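Myroilysin (Myroides profundi, PDB 5CZW) probably cleaves peptide bonds as a zinc metalloendopeptidase of the astacin (M12A) family, and is activated by a cysteine-switch mechanism. Local coordinates at residues Val48-Leu53 with Asn80-Gly85; Gln95-Tyr100 with Ala168-Tyr173; Glu130-Val135 with Asn221-Ala226; Ile146-His151 with Gln191-Ala196. The protein carries 1 engineered substitution. One frame throughout, in Å; residues are numbered along the deposited sequence.

Four contacts show how one astacin-family domain is assembled from parts distant in sequence. Contact 1, first along the chain, is plain strand pairing in the mixed sheet and lies farthest from contact 4, about 30 Å between centres. The segments of contact 2 alternate along the chain with those of contacts 3 and 4, whereas contact 4 is nested within the loop that contact 3 closes. Contacts 2 and 3 touch through S99 and T134, though their centres are about 21 Å apart. Helix 128-143 supplies one segment of contact 3 and the zinc ligands H137 and H141. Contact 4 holds the ligand H147, while contacts 2 and 3 border the metal site.

Contact 1 of 4, residues Val48-Leu53 with Asn80-Gly85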
loop_
_atom_site.group_PDB
_atom_site.type_symbol
_atom_site.label_atom_id
_atom_site.label_comp_id
_atom_site.label_asym_id
_atom_site.label_seq_id
_atom_site.Cartn_x
_atom_site.Cartn_y
_atom_site.Cartn_z
ATOM N N VAL A 48 -15.512 -12.867 -3.085
ATOM C CA VAL A 48 -15.566 -12.338 -1.758
ATOM C C VAL A 48 -14.297 -12.744 -1.051
ATOM O O VAL A 48 -14.070 -13.924 -0.776
ATOM C CB VAL A 48 -16.809 -12.908 -1.029
ATOM C CG1 VAL A 48 -16.871 -12.395 0.398
ATOM C CG2 VAL A 48 -18.049 -12.525 -1.798
ATOM N N ILE A 49 -13.455 -11.764 -0.749
ATOM C CA ILE A 49 -12.123 -11.973 -0.204
ATOM C C ILE A 49 -12.193 -11.747 1.308
ATOM O O ILE A 49 -12.669 -10.706 1.833
ATOM C CB ILE A 49 -11.112 -10.965 -0.837
ATOM C CG1 ILE A 49 -11.114 -11.050 -2.358
ATOM C CG2 ILE A 49 -9.712 -11.204 -0.263
ATOM C CD1 ILE A 49 -10.436 -9.872 -3.011
ATOM N N THR A 50 -11.750 -12.764 2.053
ATOM C CA THR A 50 -11.653 -12.652 3.514
ATOM C C THR A 50 -10.455 -11.746 3.935
ATOM O O THR A 50 -9.383 -11.858 3.336
ATOM C CB THR A 50 -11.552 -14.021 4.201
ATOM O OG1 THR A 50 -10.437 -14.728 3.680
ATOM C CG2 THR A 50 -12.814 -14.833 4.040
ATOM N N VAL A 51 -10.723 -10.874 4.881
ATOM C CA VAL A 51 -9.740 -9.895 5.408
ATOM C C VAL A 51 -9.651 -10.069 6.899
ATOM O O VAL A 51 -10.713 -10.050 7.569
ATOM C CB VAL A 51 -10.126 -8.428 5.054
ATOM C CG1 VAL A 51 -9.014 -7.491 5.527
ATOM C CG2 VAL A 51 -10.338 -8.296 3.570
ATOM N N GLY A 52 -8.450 -10.144 7.476
ATOM C CA GLY A 52 -8.391 -10.144 8.858
ATOM C C GLY A 52 -7.511 -8.986 9.294
ATOM O O GLY A 52 -6.516 -8.661 8.644
ATOM N N LEU A 53 -7.882 -8.405 10.393
ATOM C CA LEU A 53 -7.142 -7.263 10.986
ATOM C C LEU A 53 -6.413 -7.735 12.243
ATOM O O LEU A 53 -6.937 -8.360 13.214
ATOM C CB LEU A 53 -8.121 -6.101 11.259
ATOM C CG LEU A 53 -8.995 -5.568 10.088
ATOM C CD1 LEU A 53 -9.874 -4.383 10.490
ATOM C CD2 LEU A 53 -8.110 -5.227 8.864
ATOM N N ASN A 80 -14.843 -9.430 2.996
ATOM C CA ASN A 80 -15.512 -9.973 4.173
ATOM C C ASN A 80 -14.524 -9.940 5.304
ATOM O O ASN A 80 -13.559 -10.686 5.315
ATOM C CB ASN A 80 -15.922 -11.459 3.925
ATOM C CG ASN A 80 -16.725 -12.038 5.109
ATOM O OD1 ASN A 80 -17.166 -11.269 5.992
ATOM N ND2 ASN A 80 -16.913 -13.364 5.143
ATOM N N PHE A 81 -14.760 -9.059 6.292
ATOM C CA PHE A 81 -13.870 -8.909 7.451
ATOM C C PHE A 81 -14.201 -9.941 8.516
ATOM O O PHE A 81 -15.321 -9.896 9.057
ATOM C CB PHE A 81 -13.943 -7.513 8.020
ATOM C CG PHE A 81 -13.262 -6.479 7.173
ATOM C CD1 PHE A 81 -13.789 -6.030 5.965
ATOM C CD2 PHE A 81 -11.973 -6.091 7.462
ATOM C CE1 PHE A 81 -13.085 -5.096 5.147
ATOM C CE2 PHE A 81 -11.288 -5.146 6.660
ATOM C CZ PHE A 81 -11.858 -4.649 5.530
ATOM N N VAL A 82 -13.256 -10.832 8.770
ATOM C CA VAL A 82 -13.445 -11.998 9.615
ATOM C C VAL A 82 -12.448 -12.052 10.806
ATOM O O VAL A 82 -11.420 -11.359 10.815
ATOM C CB VAL A 82 -13.302 -13.262 8.796
ATOM C CG1 VAL A 82 -14.117 -13.228 7.545
ATOM C CG2 VAL A 82 -11.850 -13.417 8.444
ATOM N N GLU A 83 -12.759 -12.910 11.767
ATOM C CA GLU A 83 -11.968 -13.096 12.938
ATOM C C GLU A 83 -11.676 -14.594 13.185
ATOM O O GLU A 83 -11.290 -15.004 14.312
ATOM C CB GLU A 83 -12.681 -12.447 14.154
ATOM C CG GLU A 83 -12.923 -10.949 13.941
ATOM C CD GLU A 83 -13.783 -10.304 15.029
ATOM O OE1 GLU A 83 -13.734 -10.763 16.193
ATOM O OE2 GLU A 83 -14.513 -9.338 14.690
ATOM N N SER A 84 -11.822 -15.406 12.138
ATOM C CA SER A 84 -11.530 -16.833 12.189
ATOM C C SER A 84 -10.680 -17.287 10.979
ATOM O O SER A 84 -10.627 -16.612 9.982
ATOM C CB SER A 84 -12.846 -17.603 12.151
ATOM O OG SER A 84 -13.453 -17.404 10.854
ATOM N N GLY A 85 -10.098 -18.475 11.086
ATOM C CA GLY A 85 -9.345 -19.141 10.006
ATOM C C GLY A 85 -8.105 -18.352 9.620
ATOM O O GLY A 85 -7.577 -17.644 10.463
HETATM O O HOH W 1 -10.506 -9.153 11.427
#
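V51 carries CG1 anti to its backbone N (chi1 -175°), while F81 swings CG anti to the carbonyl carbon (chi1 -73°), and the two side chains come to lie next to each other, pointing the same way from one face of the sheet. V51 rests over a face of the phenyl ring, shifted toward the rim: its CB is 3.9 Å from the ring centroid of F81, a CH-pi contact, and its CG1 comes within 3.5 Å of F81 CE2. L53 meets the same ring at the edge, with CD2 near the ring plane and 3.9 Å from F81 CE2. An alanine in place of L53 would probably leave that edge without its leucine packing and let the ring of F81 rock more easily beside V51.

Parallel pairing sets this register. I49 and V51 bracket N80, whose N donates to I49 O at 2.8 Å and whose O accepts from V51 N; V51 O then takes the N-H of V82. Strand 78-81 is an outermost strand of the mixed sheet and pairs in parallel with 48-54, and helix 58-63 lies between them in the chain, as in a beta-alpha-beta crossover. Past the last direct bond a water bridges L53 N and V82 O, lying 2.9 Å from L53 N.

The other face belongs to T50 and N80. There T50 CG2 approaches V82 CG1 at 4.1 Å, whereas T50 OG1 bonds to the backbone N of Q88. V48 adds its CG1 against CB of N80.

Contact 2 of 4, residues Gln95-Tyr100 with Ala168-Tyr173; sequences QGAGSY and AGYPNY
P171 and Y100 meet tip to tip and form the tight part of this contact. The proline CG lies over one face of the Y100 ring, offset toward the rim, 4.0 Å from the ring centroid, and the same P171 CG comes to 3.7 Å from Y100 CE2. Y100 holds CG between its backbone N and carbonyl carbon (chi1 51°), which sends CG out toward the 168-173 loop. The peptide bond before P171 is cis, and P171 CB lies over the centre of the ring of Y170. The two tyrosines cross at about a right angle, with Y100 OH 3.4 Å from Y170 CE2; both hydroxyls bond to OE2 of E115, which ties their tips together.

Packing is slacker toward A97, whose CB approaches the edge of the Y170 ring at 4.2 Å from CD2. A97 O also receives a hydrogen bond from K24 NZ. On the far side of the loop, Y173 and A168 are exposed to solvent.

The Y100 side chain lies about 5 Å from that of the zinc ligand C23, so this packing borders the site held in the cysteine-switched, inhibited state. From the N-terminal part of the chain, D12 bonds to the backbone of Y170, and R6 to its hydroxyl. Segment 95-100 leads from strand 89-92 into strand 100-101, with A97 and Y100 touching strand 117-118, while 168-173 joins helix 160-167 to helix 178-184.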
loop_
_atom_site.group_PDB
_atom_site.type_symbol
_atom_site.label_atom_id
_atom_site.label_comp_id
_atom_site.label_asym_id
_atom_site.label_seq_id
_atom_site.Cartn_x
_atom_site.Cartn_y
_atom_site.Cartn_z
ATOM N N GLN A 95 3.844 0.124 13.309
ATOM C CA GLN A 95 4.165 1.545 13.214
ATOM C C GLN A 95 5.574 1.713 12.669
ATOM O O GLN A 95 6.503 1.057 13.122
ATOM C CB GLN A 95 4.038 2.239 14.605
ATOM C CG GLN A 95 2.594 2.373 15.081
ATOM C CD GLN A 95 1.774 3.071 14.048
ATOM O OE1 GLN A 95 2.027 4.221 13.760
ATOM N NE2 GLN A 95 0.909 2.341 13.400
ATOM N N GLY A 96 5.752 2.626 11.733
ATOM C CA GLY A 96 7.070 2.884 11.184
ATOM C C GLY A 96 7.614 2.045 10.084
ATOM O O GLY A 96 8.644 2.384 9.561
ATOM N N ALA A 97 6.888 0.960 9.725
ATOM C CA ALA A 97 7.260 -0.001 8.665
ATOM C C ALA A 97 6.886 0.407 7.268
ATOM O O ALA A 97 7.156 -0.288 6.286
ATOM C CB ALA A 97 6.586 -1.274 8.967
ATOM N N GLY A 98 6.237 1.578 7.199
ATOM C CA GLY A 98 5.598 2.000 5.969
ATOM C C GLY A 98 4.264 1.360 5.769
ATOM O O GLY A 98 3.813 0.606 6.576
ATOM N N SER A 99 3.562 1.733 4.723
ATOM C CA SER A 99 2.290 1.057 4.405
ATOM C C SER A 99 2.513 0.396 3.091
ATOM O O SER A 99 3.295 0.869 2.236
ATOM C CB SER A 99 1.124 2.083 4.288
ATOM O OG SER A 99 0.824 2.743 5.508
ATOM N N TYR A 100 1.817 -0.727 2.880
ATOM C CA TYR A 100 2.069 -1.596 1.738
ATOM C C TYR A 100 1.036 -2.656 1.618
ATOM O O TYR A 100 0.404 -3.009 2.623
ATOM C CB TYR A 100 3.505 -2.275 1.876
ATOM C CG TYR A 100 3.909 -2.981 3.150
ATOM C CD1 TYR A 100 3.518 -4.289 3.427
ATOM C CD2 TYR A 100 4.591 -2.286 4.128
ATOM C CE1 TYR A 100 3.874 -4.884 4.589
ATOM C CE2 TYR A 100 4.971 -2.886 5.306
ATOM C CZ TYR A 100 4.591 -4.157 5.563
ATOM O OH TYR A 100 4.913 -4.831 6.729
ATOM N N ALA A 168 16.358 -0.242 3.777
ATOM C CA ALA A 168 17.239 -1.285 4.278
ATOM C C ALA A 168 16.582 -2.224 5.280
ATOM O O ALA A 168 17.069 -3.344 5.441
ATOM C CB ALA A 168 18.495 -0.664 4.898
ATOM N N GLY A 169 15.555 -1.764 5.985
ATOM C CA GLY A 169 14.948 -2.562 7.047
ATOM C C GLY A 169 13.609 -3.218 6.677
ATOM O O GLY A 169 13.370 -3.550 5.525
ATOM N N TYR A 170 12.797 -3.459 7.706
ATOM C CA TYR A 170 11.603 -4.250 7.584
ATOM C C TYR A 170 10.613 -3.446 6.713
ATOM O O TYR A 170 10.490 -2.274 6.931
ATOM C CB TYR A 170 10.989 -4.558 8.946
ATOM C CG TYR A 170 9.783 -5.470 8.854
ATOM C CD1 TYR A 170 9.960 -6.848 8.796
ATOM C CD2 TYR A 170 8.506 -4.971 8.865
ATOM C CE1 TYR A 170 8.884 -7.720 8.690
ATOM C CE2 TYR A 170 7.397 -5.858 8.735
ATOM C CZ TYR A 170 7.625 -7.226 8.624
ATOM O OH TYR A 170 6.605 -8.148 8.533
ATOM N N PRO A 171 9.894 -4.064 5.783
ATOM C CA PRO A 171 9.925 -5.492 5.362
ATOM C C PRO A 171 10.852 -5.845 4.209
ATOM O O PRO A 171 11.039 -7.020 3.923
ATOM C CB PRO A 171 8.503 -5.691 4.815
ATOM C CG PRO A 171 8.189 -4.316 4.267
ATOM C CD PRO A 171 8.702 -3.349 5.261
ATOM N N ASN A 172 11.350 -4.838 3.471
ATOM C CA ASN A 172 12.121 -5.075 2.267
ATOM C C ASN A 172 13.514 -5.677 2.523
ATOM O O ASN A 172 13.885 -6.574 1.799
ATOM C CB ASN A 172 12.334 -3.781 1.454
ATOM C CG ASN A 172 11.025 -3.163 0.891
ATOM O OD1 ASN A 172 10.829 -2.007 1.047
ATOM N ND2 ASN A 172 10.221 -3.918 0.162
ATOM N N TYR A 173 14.246 -5.169 3.503
ATOM C CA TYR A 173 15.643 -5.553 3.684
ATOM C C TYR A 173 16.456 -5.373 2.342
ATOM O O TYR A 173 17.156 -6.287 1.822
ATOM C CB TYR A 173 15.664 -6.979 4.234
ATOM C CG TYR A 173 15.036 -7.155 5.593
ATOM C CD1 TYR A 173 15.658 -6.670 6.731
ATOM C CD2 TYR A 173 13.809 -7.787 5.759
ATOM C CE1 TYR A 173 15.093 -6.819 7.990
ATOM C CE2 TYR A 173 13.253 -7.963 6.999
ATOM C CZ TYR A 173 13.882 -7.472 8.121
ATOM O OH TYR A 173 13.308 -7.652 9.372
#

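Contact 3 of 4, residues Glu130-Val135 with Asn221-Ala226; sequences EFSRTV and NSVLSA
S132 and R133, on the helix that carries the HExxH zinc ligands H137 and H141, meet S222 in the loop that leads toward helix 231-235. S132 has OG anti to its backbone N (chi1 -180°) and donates to S222 O at 2.7 Å, the C=O...donor angle being a nearly straight 169°. Beside this bond the aliphatic start of R133 packs on the loop: its CB is 3.7 Å from S222 CB, and its CG is 3.4 Å from N221 O. That carbonyl oxygen is buried by the contact and has no partner in the model.

The far end of R133 leads away from the loop. Its chain bends at chi3 (76°), carrying NE back along the helix to E130. R133 NE and NH2 each reach E130 OE1 at 3.0 Å, both with the oxygen in the guanidinium plane, and NH2 also forms a salt bridge to OE2. T134 OG1 donates to E130 OE2 at 2.6 Å, coming from above the carboxylate plane, and W121 NE1 adds a further bond to OE2. With so many donors the carboxylate is held against rotation, and the positive guanidinium would probably favour its ionised form.

The R133 side chain lies about 8 Å from the zinc. A loop resting against the active-site helix about one turn before H137 fits the metzincin fold, in which this helix belongs to the upper subdomain and the C-terminal part of the chain packs back against it.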
loop_
_atom_site.group_PDB
_atom_site.type_symbol
_atom_site.label_atom_id
_atom_site.label_comp_id
_atom_site.label_asym_id
_atom_site.label_seq_id
_atom_site.Cartn_x
_atom_site.Cartn_y
_atom_site.Cartn_z
ATOM N N GLU A 130 -6.946 11.161 5.530
ATOM C CA GLU A 130 -5.748 10.305 5.540
ATOM C C GLU A 130 -6.141 8.850 5.587
ATOM O O GLU A 130 -5.526 8.037 4.885
ATOM C CB GLU A 130 -4.855 10.632 6.689
ATOM C CG GLU A 130 -3.610 9.766 6.767
ATOM C CD GLU A 130 -2.787 9.727 5.506
ATOM O OE1 GLU A 130 -2.787 10.726 4.711
ATOM O OE2 GLU A 130 -2.143 8.661 5.219
ATOM N N PHE A 131 -7.199 8.504 6.338
ATOM C CA PHE A 131 -7.658 7.117 6.297
ATOM C C PHE A 131 -8.119 6.773 4.886
ATOM O O PHE A 131 -7.769 5.711 4.320
ATOM C CB PHE A 131 -8.788 6.776 7.255
ATOM C CG PHE A 131 -8.411 6.616 8.703
ATOM C CD1 PHE A 131 -7.689 5.494 9.155
ATOM C CD2 PHE A 131 -8.890 7.508 9.653
ATOM C CE1 PHE A 131 -7.374 5.332 10.515
ATOM C CE2 PHE A 131 -8.588 7.326 10.987
ATOM C CZ PHE A 131 -7.844 6.235 11.431
ATOM N N SER A 132 -8.922 7.641 4.306
ATOM C CA SER A 132 -9.481 7.402 3.001
ATOM C C SER A 132 -8.359 7.240 1.962
ATOM O O SER A 132 -8.324 6.256 1.160
ATOM C CB SER A 132 -10.418 8.576 2.564
ATOM O OG SER A 132 -10.970 8.297 1.254
ATOM N N ARG A 133 -7.450 8.148 1.952
ATOM C CA ARG A 133 -6.360 8.062 1.008
ATOM C C ARG A 133 -5.561 6.760 1.111
ATOM O O ARG A 133 -5.329 6.065 0.130
ATOM C CB ARG A 133 -5.404 9.264 1.206
ATOM C CG ARG A 133 -4.199 9.318 0.253
ATOM C CD ARG A 133 -3.272 10.487 0.569
ATOM N NE ARG A 133 -2.465 10.258 1.731
ATOM C CZ ARG A 133 -1.201 9.835 1.736
ATOM N NH1 ARG A 133 -0.559 9.589 0.639
ATOM N NH2 ARG A 133 -0.604 9.662 2.870
ATOM N N THR A 134 -5.138 6.481 2.309
ATOM C CA THR A 134 -4.139 5.383 2.470
ATOM C C THR A 134 -4.869 3.985 2.437
ATOM O O THR A 134 -4.356 3.015 1.809
ATOM C CB THR A 134 -3.309 5.608 3.703
ATOM O OG1 THR A 134 -2.448 6.740 3.451
ATOM C CG2 THR A 134 -2.449 4.362 4.073
ATOM N N VAL A 135 -6.089 3.912 3.004
ATOM C CA VAL A 135 -6.795 2.639 3.002
ATOM C C VAL A 135 -7.220 2.315 1.564
ATOM O O VAL A 135 -6.963 1.203 1.048
ATOM C CB VAL A 135 -8.002 2.594 3.940
ATOM C CG1 VAL A 135 -8.771 1.317 3.769
ATOM C CG2 VAL A 135 -7.495 2.761 5.354
ATOM N N ASN A 221 -4.080 11.867 -4.225
ATOM C CA ASN A 221 -5.412 12.299 -4.179
ATOM C C ASN A 221 -6.023 11.420 -3.027
ATOM O O ASN A 221 -5.431 10.434 -2.671
ATOM C CB ASN A 221 -5.922 11.990 -5.572
ATOM C CG ASN A 221 -4.955 12.533 -6.672
ATOM O OD1 ASN A 221 -5.082 13.680 -7.017
ATOM N ND2 ASN A 221 -3.933 11.743 -7.115
ATOM N N SER A 222 -7.151 11.778 -2.438
ATOM C CA SER A 222 -7.677 10.993 -1.311
ATOM C C SER A 222 -8.989 10.235 -1.463
ATOM O O SER A 222 -9.455 9.607 -0.560
ATOM C CB SER A 222 -7.654 11.851 -0.064
ATOM O OG SER A 222 -8.560 12.895 -0.244
ATOM N N VAL A 223 -9.527 10.289 -2.653
ATOM C CA VAL A 223 -10.795 9.636 -3.041
ATOM C C VAL A 223 -10.628 8.979 -4.421
ATOM O O VAL A 223 -9.655 9.315 -5.162
ATOM C CB VAL A 223 -11.967 10.654 -3.100
ATOM C CG1 VAL A 223 -12.178 11.332 -1.756
ATOM C CG2 VAL A 223 -11.684 11.671 -4.209
ATOM N N LEU A 224 -11.530 8.058 -4.763
ATOM C CA LEU A 224 -11.521 7.394 -6.038
ATOM C C LEU A 224 -11.767 8.436 -7.173
ATOM O O LEU A 224 -12.666 9.281 -7.021
ATOM C CB LEU A 224 -12.603 6.304 -6.045
ATOM C CG LEU A 224 -12.227 5.105 -5.198
ATOM C CD1 LEU A 224 -13.350 4.119 -4.949
ATOM C CD2 LEU A 224 -11.032 4.382 -5.842
ATOM N N SER A 225 -10.947 8.421 -8.234
ATOM C CA SER A 225 -11.230 9.229 -9.410
ATOM C C SER A 225 -12.251 8.586 -10.293
ATOM O O SER A 225 -12.538 7.394 -10.250
ATOM C CB SER A 225 -9.986 9.541 -10.220
ATOM O OG SER A 225 -9.443 8.392 -10.841
ATOM N N ALA A 226 -12.815 9.419 -11.171
ATOM C CA ALA A 226 -13.549 8.922 -12.313
ATOM C C ALA A 226 -12.847 7.802 -13.033
ATOM O O ALA A 226 -13.475 6.735 -13.356
ATOM C CB ALA A 226 -13.802 10.078 -13.290
#

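Contact 4 of 4, residues Ile146-His151 with Gln191-Ala196; sequences IHEHQH and QTQYSA. With ZN (zinc ion), chain B.
The carboxylate of E148 takes three hydrogen bonds from T192 and Q193. A bend at chi2 (-70°) brings CD back toward 191-196; there OE1 accepts from T192 OG1 at 2.6 Å on the syn lone pair. Its OE2 accepts twice: from Q193 N at 2.8 Å, syn and nearly straight (175°), and from Q193 NE2 at 2.9 Å, anti. The Q193 amide also grips the backbone of I146, OE1 taking I146 N while NE2 gives to I146 O. T192 OG1 in turn accepts from Y194 N, an ST turn.

Backbone pairing joins H149 and Q191 as a single antiparallel hydrogen-bonded pair, with H149 N 2.8 Å from Q191 O.

The E148 carboxylate also stacks nearly parallel over the Y194 ring, E148 CD 3.7 Å from Y194 CD2. An alanine in place of E148 would probably leave T192 OG1 and Q193 N without their acceptor and that face of Y194 without its carboxylate cover.

H147 NE2 binds the zinc at 2.1 Å, with C23, H137 and H141, and H147 ND1 bonds to Y187 OH, which helps fix the ring. E148, the glutamate after the third histidine in astacins, shares backbone bonds with M203 and Y205, consistent with positioning the backbone around H147.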
loop_
_atom_site.group_PDB
_atom_site.type_symbol
_atom_site.label_atom_id
_atom_site.label_comp_id
_atom_site.label_asym_id
_atom_site.label_seq_id
_atom_site.Cartn_x
_atom_site.Cartn_y
_atom_site.Cartn_z
ATOM N N ILE A 146 -1.335 -1.153 -9.725
ATOM C CA ILE A 146 0.003 -0.675 -9.487
ATOM C C ILE A 146 -0.009 0.853 -9.279
ATOM O O ILE A 146 -1.031 1.507 -9.478
ATOM C CB ILE A 146 0.923 -1.152 -10.632
ATOM C CG1 ILE A 146 0.530 -0.437 -11.923
ATOM C CG2 ILE A 146 0.955 -2.677 -10.654
ATOM C CD1 ILE A 146 1.503 -0.672 -13.088
ATOM N N HIS A 147 1.154 1.406 -8.902
ATOM C CA HIS A 147 1.269 2.784 -8.841
ATOM C C HIS A 147 1.102 3.537 -10.166
ATOM O O HIS A 147 1.674 3.166 -11.193
ATOM C CB HIS A 147 2.636 3.165 -8.288
ATOM C CG HIS A 147 2.738 2.969 -6.798
ATOM N ND1 HIS A 147 3.815 2.359 -6.204
ATOM C CD2 HIS A 147 1.843 3.170 -5.786
ATOM C CE1 HIS A 147 3.612 2.248 -4.908
ATOM N NE2 HIS A 147 2.483 2.819 -4.645
ATOM N N GLU A 148 0.439 4.650 -10.088
ATOM C CA GLU A 148 0.525 5.712 -11.146
ATOM C C GLU A 148 1.622 6.670 -10.779
ATOM O O GLU A 148 1.642 7.165 -9.671
ATOM C CB GLU A 148 -0.788 6.498 -11.200
ATOM C CG GLU A 148 -1.974 5.646 -11.693
ATOM C CD GLU A 148 -1.856 5.292 -13.178
ATOM O OE1 GLU A 148 -1.485 6.179 -14.044
ATOM O OE2 GLU A 148 -2.034 4.079 -13.485
ATOM N N HIS A 149 2.597 6.860 -11.659
ATOM C CA HIS A 149 3.714 7.766 -11.358
ATOM C C HIS A 149 4.002 8.549 -12.633
ATOM O O HIS A 149 4.324 7.979 -13.627
ATOM C CB HIS A 149 4.913 6.978 -10.962
ATOM C CG HIS A 149 6.142 7.801 -10.886
ATOM N ND1 HIS A 149 6.324 8.763 -9.923
ATOM C CD2 HIS A 149 7.260 7.783 -11.630
ATOM C CE1 HIS A 149 7.503 9.343 -10.105
ATOM N NE2 HIS A 149 8.094 8.747 -11.131
ATOM N N GLN A 150 3.790 9.848 -12.567
ATOM C CA GLN A 150 4.062 10.758 -13.659
ATOM C C GLN A 150 5.421 11.272 -13.312
ATOM O O GLN A 150 5.566 11.976 -12.318
ATOM C CB GLN A 150 3.024 11.913 -13.598
ATOM C CG GLN A 150 2.959 12.807 -14.826
ATOM C CD GLN A 150 2.388 12.035 -15.994
ATOM O OE1 GLN A 150 2.836 12.183 -17.121
ATOM N NE2 GLN A 150 1.448 11.121 -15.703
ATOM N N HIS A 151 6.422 10.854 -14.076
ATOM C CA HIS A 151 7.776 11.240 -13.830
ATOM C C HIS A 151 8.029 12.745 -14.103
ATOM O O HIS A 151 7.694 13.225 -15.171
ATOM C CB HIS A 151 8.755 10.377 -14.643
ATOM C CG HIS A 151 10.145 10.559 -14.158
ATOM N ND1 HIS A 151 10.538 10.100 -12.920
ATOM C CD2 HIS A 151 11.197 11.254 -14.660
ATOM C CE1 HIS A 151 11.779 10.489 -12.686
ATOM N NE2 HIS A 151 12.211 11.155 -13.741
ATOM N N GLN A 191 5.022 5.542 -14.983
ATOM C CA GLN A 191 4.440 4.229 -14.764
ATOM C C GLN A 191 2.921 4.412 -14.710
ATOM O O GLN A 191 2.439 5.298 -14.031
ATOM C CB GLN A 191 4.867 3.658 -13.406
ATOM C CG GLN A 191 6.341 3.448 -13.180
ATOM C CD GLN A 191 6.715 2.002 -13.449
ATOM O OE1 GLN A 191 5.884 1.079 -13.162
ATOM N NE2 GLN A 191 7.971 1.762 -13.938
ATOM N N THR A 192 2.169 3.610 -15.465
ATOM C CA THR A 192 0.713 3.780 -15.507
ATOM C C THR A 192 0.011 2.531 -15.963
ATOM O O THR A 192 0.560 1.769 -16.773
ATOM C CB THR A 192 0.299 4.874 -16.509
ATOM O OG1 THR A 192 -1.091 5.173 -16.381
ATOM C CG2 THR A 192 0.627 4.462 -17.983
ATOM N N GLN A 193 -1.229 2.396 -15.520
ATOM C CA GLN A 193 -2.107 1.347 -16.056
ATOM C C GLN A 193 -3.248 1.923 -16.868
ATOM O O GLN A 193 -4.143 1.182 -17.352
ATOM C CB GLN A 193 -2.584 0.404 -14.937
ATOM C CG GLN A 193 -3.480 1.034 -13.902
ATOM C CD GLN A 193 -2.970 0.718 -12.506
ATOM O OE1 GLN A 193 -2.883 -0.468 -12.089
ATOM N NE2 GLN A 193 -2.666 1.798 -11.734
ATOM N N TYR A 194 -3.187 3.217 -17.088
ATOM C CA TYR A 194 -4.222 3.930 -17.788
ATOM C C TYR A 194 -3.768 4.444 -19.172
ATOM O O TYR A 194 -2.571 4.622 -19.468
ATOM C CB TYR A 194 -4.704 5.073 -16.936
ATOM C CG TYR A 194 -5.307 4.722 -15.569
ATOM C CD1 TYR A 194 -5.866 3.505 -15.310
ATOM C CD2 TYR A 194 -5.282 5.640 -14.546
ATOM C CE1 TYR A 194 -6.428 3.219 -14.083
ATOM C CE2 TYR A 194 -5.865 5.370 -13.309
ATOM C CZ TYR A 194 -6.473 4.170 -13.096
ATOM O OH TYR A 194 -7.026 3.869 -11.839
ATOM N N SER A 195 -4.753 4.631 -20.044
ATOM C CA SER A 195 -4.450 4.997 -21.413
ATOM C C SER A 195 -3.981 6.436 -21.326
ATOM O O SER A 195 -2.840 6.753 -21.672
ATOM C CB SER A 195 -5.685 4.853 -22.280
ATOM O OG SER A 195 -6.673 5.729 -21.798
ATOM N N ALA A 196 -4.864 7.282 -20.798
ATOM C CA ALA A 196 -4.527 8.646 -20.441
ATOM C C ALA A 196 -4.109 8.678 -18.981
ATOM O O ALA A 196 -4.574 7.874 -18.175
ATOM C CB ALA A 196 -5.730 9.546 -20.658
HETATM ZN ZN ZN B . 1.179 2.229 -3.161
HETATM O O HOH W 2 4.356 1.382 -11.294
#